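Local structure of NBS-LRR class disease resistance protein (Oryza sativa subsp. japonica, 6FU9) at residues Gly3-Met15 against Asp45-Leu59. The protein probably acts as the HMA-like decoy domain of a rice immune receptor, binding a pathogen effector protein so that infection is sensed. Residues are numbered along the deposited sequence; the frame is centred on the assembly and turned at random.
Sequences GGEMQKIVFKIPM and DQVVVVGDGIDSINL
K12 and D45 cross at one end of the antiparallel pair formed by strands 7-12 and 46-51, whose directions differ by 163°: NZ of K12 meets OD1 of D45 at 2.7 Å on the syn side, 17° out of the carboxylate plane. Bends at chi2 and chi3 fold the lysine back over its neighbour strand, letting CD rest on CG of Q46. The same ammonium also bridges to an acidic side chain of another protein, and Q46 NE2 is bound by that chain too. Q7, I9 and F11 exchange paired backbone bonds with G51, V49 and V47.

V10 and V48 share the K12 face, lying side by side and pointing the same way. The opposite face, apolar over I9, F11, V47 and V49, turns to the helices, with Q7 at its end. There CE2 of F11 meets CD2 of L59 obliquely at 3.8 Å, while V49 CG2 sits at the ring edge, near its plane. I9 and I54 meet tip to tip, CD1 to CG2 at 4.1 Å, and I9 CD1 also reaches CB of S56 at 3.7 Å.

At the start of strand 7-12, the Q7 amide engages the loop that follows strand 46-51. I54 N reaches its OE1 on an in-plane lone pair at 2.9 Å, nearly straight at 170°; NE2 returns a weak bond to I54 O.

This two-faced chemistry fits a ferredoxin-like, HMA-type sheet: hydrocarbon joins sheet to helices, whereas the mixed face of lysines, Q46 and valines meets the partner protein, where the two carboxylates round K12 probably favour its charged form.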
ATOM      1  N   GLY A   3      -2.029  -2.455 -23.082  1.00 45.52           N
ATOM      2  CA  GLY A   3      -2.584  -3.587 -22.311  1.00 42.79           C
ATOM      3  C   GLY A   3      -3.684  -3.137 -21.375  1.00 34.61           C
ATOM      4  O   GLY A   3      -4.346  -2.100 -21.556  1.00 41.59           O
ATOM      5  N   GLY A   4      -3.866  -3.897 -20.333  1.00 28.96           N
ATOM      6  CA  GLY A   4      -4.973  -3.598 -19.449  1.00 24.11           C
ATOM      7  C   GLY A   4      -4.676  -2.484 -18.513  1.00 20.42           C
ATOM      8  O   GLY A   4      -3.501  -2.117 -18.335  1.00 23.34           O
ATOM      9  N   GLU A   5      -5.694  -1.997 -17.859  1.00 17.56           N
ATOM     10  CA  GLU A   5      -5.462  -1.107 -16.701  1.00 16.16           C
ATOM     11  C   GLU A   5      -4.570  -1.802 -15.686  1.00 15.59           C
ATOM     12  O   GLU A   5      -4.797  -2.946 -15.336  1.00 14.71           O
ATOM     13  CB  GLU A   5      -6.838  -0.772 -16.102  1.00 16.19           C
ATOM     14  CG  GLU A   5      -6.817   0.278 -15.025  1.00 16.98           C
ATOM     15  CD  GLU A   5      -8.207   0.405 -14.443  1.00 17.99           C
ATOM     16  OE1 GLU A   5      -8.924   1.333 -14.842  1.00 21.88           O
ATOM     17  OE2 GLU A   5      -8.619  -0.454 -13.662  1.00 17.78           O
ATOM     18  N   MET A   6      -3.557  -1.066 -15.218  1.00 14.73           N
ATOM     19  CA  MET A   6      -2.558  -1.670 -14.350  1.00 14.15           C
ATOM     20  C   MET A   6      -3.107  -1.973 -12.948  1.00 13.92           C
ATOM     21  O   MET A   6      -4.021  -1.359 -12.476  1.00 15.05           O
ATOM     22  CB  MET A   6      -1.368  -0.736 -14.274  1.00 17.10           C
ATOM     23  CG  MET A   6      -0.611  -0.731 -15.607  1.00 19.89           C
ATOM     24  SD  MET A   6       0.738   0.404 -15.773  1.00 28.32           S
ATOM     25  CE  MET A   6       1.656  -0.500 -14.645  1.00 26.70           C
ATOM     26  N   GLN A   7      -2.448  -2.961 -12.352  1.00 15.10           N
ATOM     27  CA  GLN A   7      -2.705  -3.428 -11.011  1.00 14.73           C
ATOM     28  C   GLN A   7      -1.681  -2.819 -10.016  1.00 12.71           C
ATOM     29  O   GLN A   7      -0.547  -2.585 -10.425  1.00 14.08           O
ATOM     30  CB  GLN A   7      -2.383  -4.955 -10.932  1.00 20.51           C
ATOM     31  CG  GLN A   7      -3.261  -5.983 -11.611  1.00 19.33           C
ATOM     32  CD  GLN A   7      -2.468  -7.282 -11.726  1.00 19.15           C
ATOM     33  OE1 GLN A   7      -1.619  -7.446 -12.527  1.00 17.30           O
ATOM     34  NE2 GLN A   7      -2.896  -8.266 -10.959  1.00 21.01           N
ATOM     35  N   LYS A   8      -2.101  -2.659  -8.787  1.00 12.30           N
ATOM     36  CA  LYS A   8      -1.245  -2.291  -7.651  1.00 12.93           C
ATOM     37  C   LYS A   8      -1.461  -3.247  -6.559  1.00 13.37           C
ATOM     38  O   LYS A   8      -2.618  -3.422  -6.066  1.00 17.91           O
ATOM     39  CB  LYS A   8      -1.562  -0.876  -7.200  1.00 15.05           C
ATOM     40  CG  LYS A   8      -0.679  -0.386  -6.067  1.00 16.60           C
ATOM     41  CD  LYS A   8      -0.989   1.087  -5.766  1.00 20.07           C
ATOM     42  CE  LYS A   8      -0.246   1.657  -4.638  1.00 22.55           C
ATOM     43  NZ  LYS A   8      -0.700   3.057  -4.550  1.00 22.18           N
ATOM     44  N   ILE A   9      -0.416  -3.980  -6.130  1.00 12.49           N
ATOM     45  CA  ILE A   9      -0.484  -4.967  -5.105  1.00 12.51           C
ATOM     46  C   ILE A   9       0.528  -4.583  -4.029  1.00 12.72           C
ATOM     47  O   ILE A   9       1.698  -4.335  -4.348  1.00 14.74           O
ATOM     48  CB  ILE A   9      -0.118  -6.356  -5.597  1.00 14.64           C
ATOM     49  CG1 ILE A   9      -0.998  -6.783  -6.795  1.00 16.46           C
ATOM     50  CG2 ILE A   9      -0.231  -7.353  -4.475  1.00 18.43           C
ATOM     51  CD1 ILE A   9      -0.484  -7.941  -7.565  1.00 27.56           C
ATOM     52  N   VAL A  10       0.096  -4.504  -2.789  1.00 12.40           N
ATOM     53  CA  VAL A  10       1.010  -4.178  -1.674  1.00 13.09           C
ATOM     54  C   VAL A  10       1.071  -5.350  -0.741  1.00 12.32           C
ATOM     55  O   VAL A  10      -0.009  -5.849  -0.294  1.00 13.73           O
ATOM     56  CB  VAL A  10       0.584  -2.921  -0.931  1.00 13.95           C
ATOM     57  CG1 VAL A  10       1.666  -2.531   0.129  1.00 15.48           C
ATOM     58  CG2 VAL A  10       0.337  -1.747  -1.855  1.00 15.93           C
ATOM     59  N   PHE A  11       2.293  -5.782  -0.422  1.00 13.10           N
ATOM     60  CA  PHE A  11       2.543  -6.805   0.573  1.00 14.09           C
ATOM     61  C   PHE A  11       3.159  -6.163   1.821  1.00 14.20           C
ATOM     62  O   PHE A  11       3.871  -5.153   1.701  1.00 16.60           O
ATOM     63  CB  PHE A  11       3.484  -7.882   0.070  1.00 14.07           C
ATOM     64  CG  PHE A  11       3.006  -8.633  -1.137  1.00 13.92           C
ATOM     65  CD1 PHE A  11       2.076  -9.650  -0.997  1.00 15.22           C
ATOM     66  CD2 PHE A  11       3.460  -8.354  -2.400  1.00 15.62           C
ATOM     67  CE1 PHE A  11       1.621 -10.376  -2.093  1.00 16.43           C
ATOM     68  CE2 PHE A  11       3.014  -9.056  -3.501  1.00 16.62           C
ATOM     69  CZ  PHE A  11       2.099 -10.076  -3.335  1.00 16.13           C
ATOM     70  N   LYS A  12       2.881  -6.750   2.970  1.00 14.60           N
ATOM     71  CA  LYS A  12       3.636  -6.484   4.207  1.00 15.58           C
ATOM     72  C   LYS A  12       4.493  -7.691   4.446  1.00 15.78           C
ATOM     73  O   LYS A  12       4.013  -8.829   4.529  1.00 17.70           O
ATOM     74  CB  LYS A  12       2.670  -6.174   5.338  1.00 18.85           C
ATOM     75  CG  LYS A  12       2.090  -4.749   5.291  1.00 22.84           C
ATOM     76  CD  LYS A  12       2.972  -3.591   5.836  1.00 25.89           C
ATOM     77  CE  LYS A  12       2.862  -3.488   7.336  1.00 23.87           C
ATOM     78  NZ  LYS A  12       3.770  -2.488   7.914  1.00 25.84           N
ATOM     79  N   ILE A  13       5.828  -7.468   4.557  1.00 16.07           N
ATOM     80  CA  ILE A  13       6.790  -8.580   4.772  1.00 17.68           C
ATOM     81  C   ILE A  13       7.726  -8.075   5.805  1.00 20.18           C
ATOM     82  O   ILE A  13       8.545  -7.195   5.511  1.00 24.38           O
ATOM     83  CB  ILE A  13       7.548  -8.982   3.498  1.00 20.56           C
ATOM     84  CG1 ILE A  13       6.648  -9.010   2.255  1.00 21.62           C
ATOM     85  CG2 ILE A  13       8.233 -10.306   3.717  1.00 23.06           C
ATOM     86  CD1 ILE A  13       7.325  -9.469   0.978  1.00 24.90           C
ATOM     87  N   PRO A  14       7.615  -8.577   7.030  1.00 24.41           N
ATOM     88  CA  PRO A  14       8.695  -8.289   7.983  1.00 31.16           C
ATOM     89  C   PRO A  14      10.068  -8.572   7.307  1.00 31.94           C
ATOM     90  O   PRO A  14      10.266  -9.629   6.736  1.00 42.20           O
ATOM     91  CB  PRO A  14       8.417  -9.264   9.118  1.00 32.01           C
ATOM     92  CG  PRO A  14       6.936  -9.372   9.088  1.00 33.30           C
ATOM     93  CD  PRO A  14       6.568  -9.405   7.630  1.00 31.06           C
ATOM     94  N   MET A  15      10.958  -7.591   7.311  1.00 33.73           N
ATOM     95  CA  MET A  15      12.279  -7.782   6.639  1.00 34.28           C
ATOM     96  C   MET A  15      13.443  -7.425   7.511  1.00 45.06           C
ATOM     97  O   MET A  15      13.547  -6.286   7.880  1.00 47.97           O
ATOM     98  CB  MET A  15      12.257  -7.052   5.256  1.00 31.45           C
ATOM     99  CG  MET A  15      11.584  -7.876   4.155  1.00 28.63           C
ATOM    100  SD  MET A  15      11.383  -7.171   2.499  1.00 28.28           S
ATOM    101  CE  MET A  15      10.373  -5.741   2.936  1.00 24.15           C
ATOM    102  N   ASP A  45       8.759  -2.069   5.375  1.00 16.30           N
ATOM    103  CA  ASP A  45       8.347  -3.444   5.160  1.00 17.81           C
ATOM    104  C   ASP A  45       7.097  -3.580   4.247  1.00 16.03           C
ATOM    105  O   ASP A  45       6.486  -4.660   4.179  1.00 18.26           O
ATOM    106  CB  ASP A  45       8.154  -4.186   6.453  1.00 21.76           C
ATOM    107  CG  ASP A  45       7.043  -3.713   7.280  1.00 22.70           C
ATOM    108  OD1 ASP A  45       6.289  -2.810   6.880  1.00 21.41           O
ATOM    109  OD2 ASP A  45       6.887  -4.282   8.397  1.00 30.39           O
ATOM    110  N   GLN A  46       6.735  -2.504   3.564  1.00 15.82           N
ATOM    111  CA  GLN A  46       5.668  -2.557   2.515  1.00 18.16           C
ATOM    112  C   GLN A  46       6.363  -2.781   1.197  1.00 20.06           C
ATOM    113  O   GLN A  46       7.262  -2.009   0.844  1.00 29.79           O
ATOM    114  CB  GLN A  46       4.969  -1.247   2.352  1.00 24.51           C
ATOM    115  CG  GLN A  46       3.722  -0.992   3.027  1.00 25.90           C
ATOM    116  CD  GLN A  46       3.170   0.425   2.747  1.00 20.95           C
ATOM    117  OE1 GLN A  46       2.970   0.894   1.616  1.00 30.83           O
ATOM    118  NE2 GLN A  46       2.800   1.055   3.786  1.00 18.55           N
ATOM    119  N   VAL A  47       5.981  -3.801   0.437  1.00 17.69           N
ATOM    120  CA  VAL A  47       6.514  -4.039  -0.889  1.00 16.27           C
ATOM    121  C   VAL A  47       5.404  -3.695  -1.857  1.00 13.92           C
ATOM    122  O   VAL A  47       4.363  -4.382  -1.836  1.00 14.47           O
ATOM    123  CB  VAL A  47       6.936  -5.480  -1.051  1.00 18.11           C
ATOM    124  CG1 VAL A  47       7.445  -5.762  -2.450  1.00 17.92           C
ATOM    125  CG2 VAL A  47       8.005  -5.826   0.027  1.00 20.98           C
ATOM    126  N   VAL A  48       5.546  -2.607  -2.567  1.00 13.63           N
ATOM    127  CA  VAL A  48       4.533  -2.057  -3.461  1.00 13.25           C
ATOM    128  C   VAL A  48       4.892  -2.462  -4.878  1.00 13.00           C
ATOM    129  O   VAL A  48       5.958  -2.106  -5.388  1.00 14.69           O
ATOM    130  CB  VAL A  48       4.397  -0.525  -3.316  1.00 14.46           C
ATOM    131  CG1 VAL A  48       3.281  -0.055  -4.276  1.00 16.99           C
ATOM    132  CG2 VAL A  48       4.167  -0.077  -1.914  1.00 16.52           C
ATOM    133  N   VAL A  49       3.967  -3.179  -5.530  1.00 12.73           N
ATOM    134  CA  VAL A  49       4.150  -3.777  -6.825  1.00 12.14           C
ATOM    135  C   VAL A  49       3.175  -3.228  -7.832  1.00 12.76           C
ATOM    136  O   VAL A  49       1.965  -3.214  -7.541  1.00 13.92           O
ATOM    137  CB  VAL A  49       4.037  -5.291  -6.744  1.00 13.12           C
ATOM    138  CG1 VAL A  49       4.448  -5.929  -8.048  1.00 14.43           C
ATOM    139  CG2 VAL A  49       4.801  -5.857  -5.544  1.00 14.11           C
ATOM    140  N   VAL A  50       3.621  -2.782  -8.971  1.00 12.28           N
ATOM    141  CA  VAL A  50       2.751  -2.283 -10.041  1.00 12.04           C
ATOM    142  C   VAL A  50       3.028  -3.042 -11.282  1.00 12.16           C
ATOM    143  O   VAL A  50       4.156  -3.308 -11.658  1.00 13.21           O
ATOM    144  CB  VAL A  50       2.979  -0.770 -10.250  1.00 17.91           C
ATOM    145  CG1 VAL A  50       2.325  -0.232 -11.457  1.00 20.08           C
ATOM    146  CG2 VAL A  50       2.521  -0.003  -8.980  1.00 20.26           C
ATOM    147  N   GLY A  51       1.973  -3.383 -12.033  1.00 13.21           N
ATOM    148  CA  GLY A  51       2.164  -4.047 -13.298  1.00 14.01           C
ATOM    149  C   GLY A  51       0.868  -4.456 -13.967  1.00 13.23           C
ATOM    150  O   GLY A  51      -0.167  -3.837 -13.731  1.00 15.25           O
ATOM    151  N   ASP A  52       0.957  -5.429 -14.856  1.00 13.74           N
ATOM    152  CA  ASP A  52      -0.178  -5.830 -15.671  1.00 14.73           C
ATOM    153  C   ASP A  52      -0.121  -7.327 -15.885  1.00 13.99           C
ATOM    154  O   ASP A  52       0.791  -7.844 -16.458  1.00 18.24           O
ATOM    155  CB  ASP A  52      -0.173  -5.028 -16.995  1.00 19.91           C
ATOM    156  CG  ASP A  52      -1.305  -5.432 -17.974  1.00 23.24           C
ATOM    157  OD1 ASP A  52      -2.376  -5.911 -17.530  1.00 26.13           O
ATOM    158  OD2 ASP A  52      -1.127  -5.185 -19.188  1.00 31.09           O
ATOM    159  N   GLY A  53      -1.127  -8.038 -15.389  1.00 15.11           N
ATOM    160  CA  GLY A  53      -1.121  -9.488 -15.535  1.00 16.12           C
ATOM    161  C   GLY A  53      -0.175 -10.228 -14.582  1.00 14.99           C
ATOM    162  O   GLY A  53       0.382 -11.237 -14.949  1.00 17.02           O
ATOM    163  N   ILE A  54      -0.063  -9.726 -13.363  1.00 13.90           N
ATOM    164  CA  ILE A  54       0.722 -10.374 -12.332  1.00 13.10           C
ATOM    165  C   ILE A  54      -0.095 -11.516 -11.720  1.00 13.59           C
ATOM    166  O   ILE A  54      -1.214 -11.289 -11.301  1.00 15.98           O
ATOM    167  CB  ILE A  54       1.097  -9.362 -11.241  1.00 12.53           C
ATOM    168  CG1 ILE A  54       1.909  -8.183 -11.837  1.00 13.68           C
ATOM    169  CG2 ILE A  54       1.873 -10.049 -10.125  1.00 14.04           C
ATOM    170  CD1 ILE A  54       1.956  -7.002 -10.897  1.00 14.47           C
ATOM    171  N   ASP A  55       0.509 -12.688 -11.644  1.00 14.61           N
ATOM    172  CA  ASP A  55      -0.078 -13.806 -10.895  1.00 15.25           C
ATOM    173  C   ASP A  55       0.290 -13.627  -9.408  1.00 15.05           C
ATOM    174  O   ASP A  55       1.352 -14.065  -8.936  1.00 16.40           O
ATOM    175  CB  ASP A  55       0.449 -15.097 -11.467  1.00 16.36           C
ATOM    176  CG  ASP A  55      -0.091 -16.343 -10.751  1.00 19.60           C
ATOM    177  OD1 ASP A  55      -0.724 -16.226  -9.716  1.00 22.41           O
ATOM    178  OD2 ASP A  55       0.234 -17.433 -11.192  1.00 23.03           O
ATOM    179  N   SER A  56      -0.580 -12.942  -8.698  1.00 16.00           N
ATOM    180  CA  SER A  56      -0.278 -12.622  -7.321  1.00 19.13           C
ATOM    181  C   SER A  56      -0.313 -13.856  -6.442  1.00 19.28           C
ATOM    182  O   SER A  56       0.328 -13.849  -5.404  1.00 20.99           O
ATOM    183  CB  SER A  56      -1.178 -11.493  -6.787  1.00 22.74           C
ATOM    184  OG  SER A  56      -2.468 -11.944  -6.719  1.00 29.81           O
ATOM    185  N   ILE A  57      -1.066 -14.878  -6.812  1.00 23.95           N
ATOM    186  CA  ILE A  57      -1.075 -16.187  -6.170  1.00 24.75           C
ATOM    187  C   ILE A  57       0.276 -16.774  -6.081  1.00 24.31           C
ATOM    188  O   ILE A  57       0.748 -17.135  -4.999  1.00 27.80           O
ATOM    189  CB  ILE A  57      -2.040 -17.226  -6.940  1.00 27.16           C
ATOM    190  CG1 ILE A  57      -3.472 -16.732  -6.889  1.00 27.32           C
ATOM    191  CG2 ILE A  57      -1.972 -18.655  -6.355  1.00 31.86           C
ATOM    192  CD1 ILE A  57      -3.872 -16.156  -5.532  1.00 42.61           C
ATOM    193  N   ASN A  58       0.891 -16.939  -7.234  1.00 24.58           N
ATOM    194  CA  ASN A  58       2.219 -17.528  -7.288  1.00 22.52           C
ATOM    195  C   ASN A  58       3.231 -16.566  -6.641  1.00 18.90           C
ATOM    196  O   ASN A  58       4.167 -17.035  -6.014  1.00 22.82           O
ATOM    197  CB  ASN A  58       2.609 -17.913  -8.737  1.00 23.79           C
ATOM    198  CG  ASN A  58       2.312 -19.385  -9.078  1.00 30.26           C
ATOM    199  OD1 ASN A  58       1.684 -19.707 -10.106  1.00 36.21           O
ATOM    200  ND2 ASN A  58       2.813 -20.279  -8.258  1.00 32.89           N
ATOM    201  N   LEU A  59       3.050 -15.274  -6.826  1.00 16.76           N
ATOM    202  CA  LEU A  59       4.039 -14.335  -6.281  1.00 15.08           C
ATOM    203  C   LEU A  59       4.092 -14.370  -4.755  1.00 15.14           C
ATOM    204  O   LEU A  59       5.192 -14.434  -4.159  1.00 15.32           O
ATOM    205  CB  LEU A  59       3.713 -12.926  -6.758  1.00 14.61           C
ATOM    206  CG  LEU A  59       4.652 -11.842  -6.217  1.00 14.41           C
ATOM    207  CD1 LEU A  59       6.119 -12.151  -6.446  1.00 15.83           C
ATOM    208  CD2 LEU A  59       4.263 -10.506  -6.824  1.00 15.21           C
TER
HETATM  209  O   HOH W   1      -3.440  -5.440 -15.106  1.00 20.99           O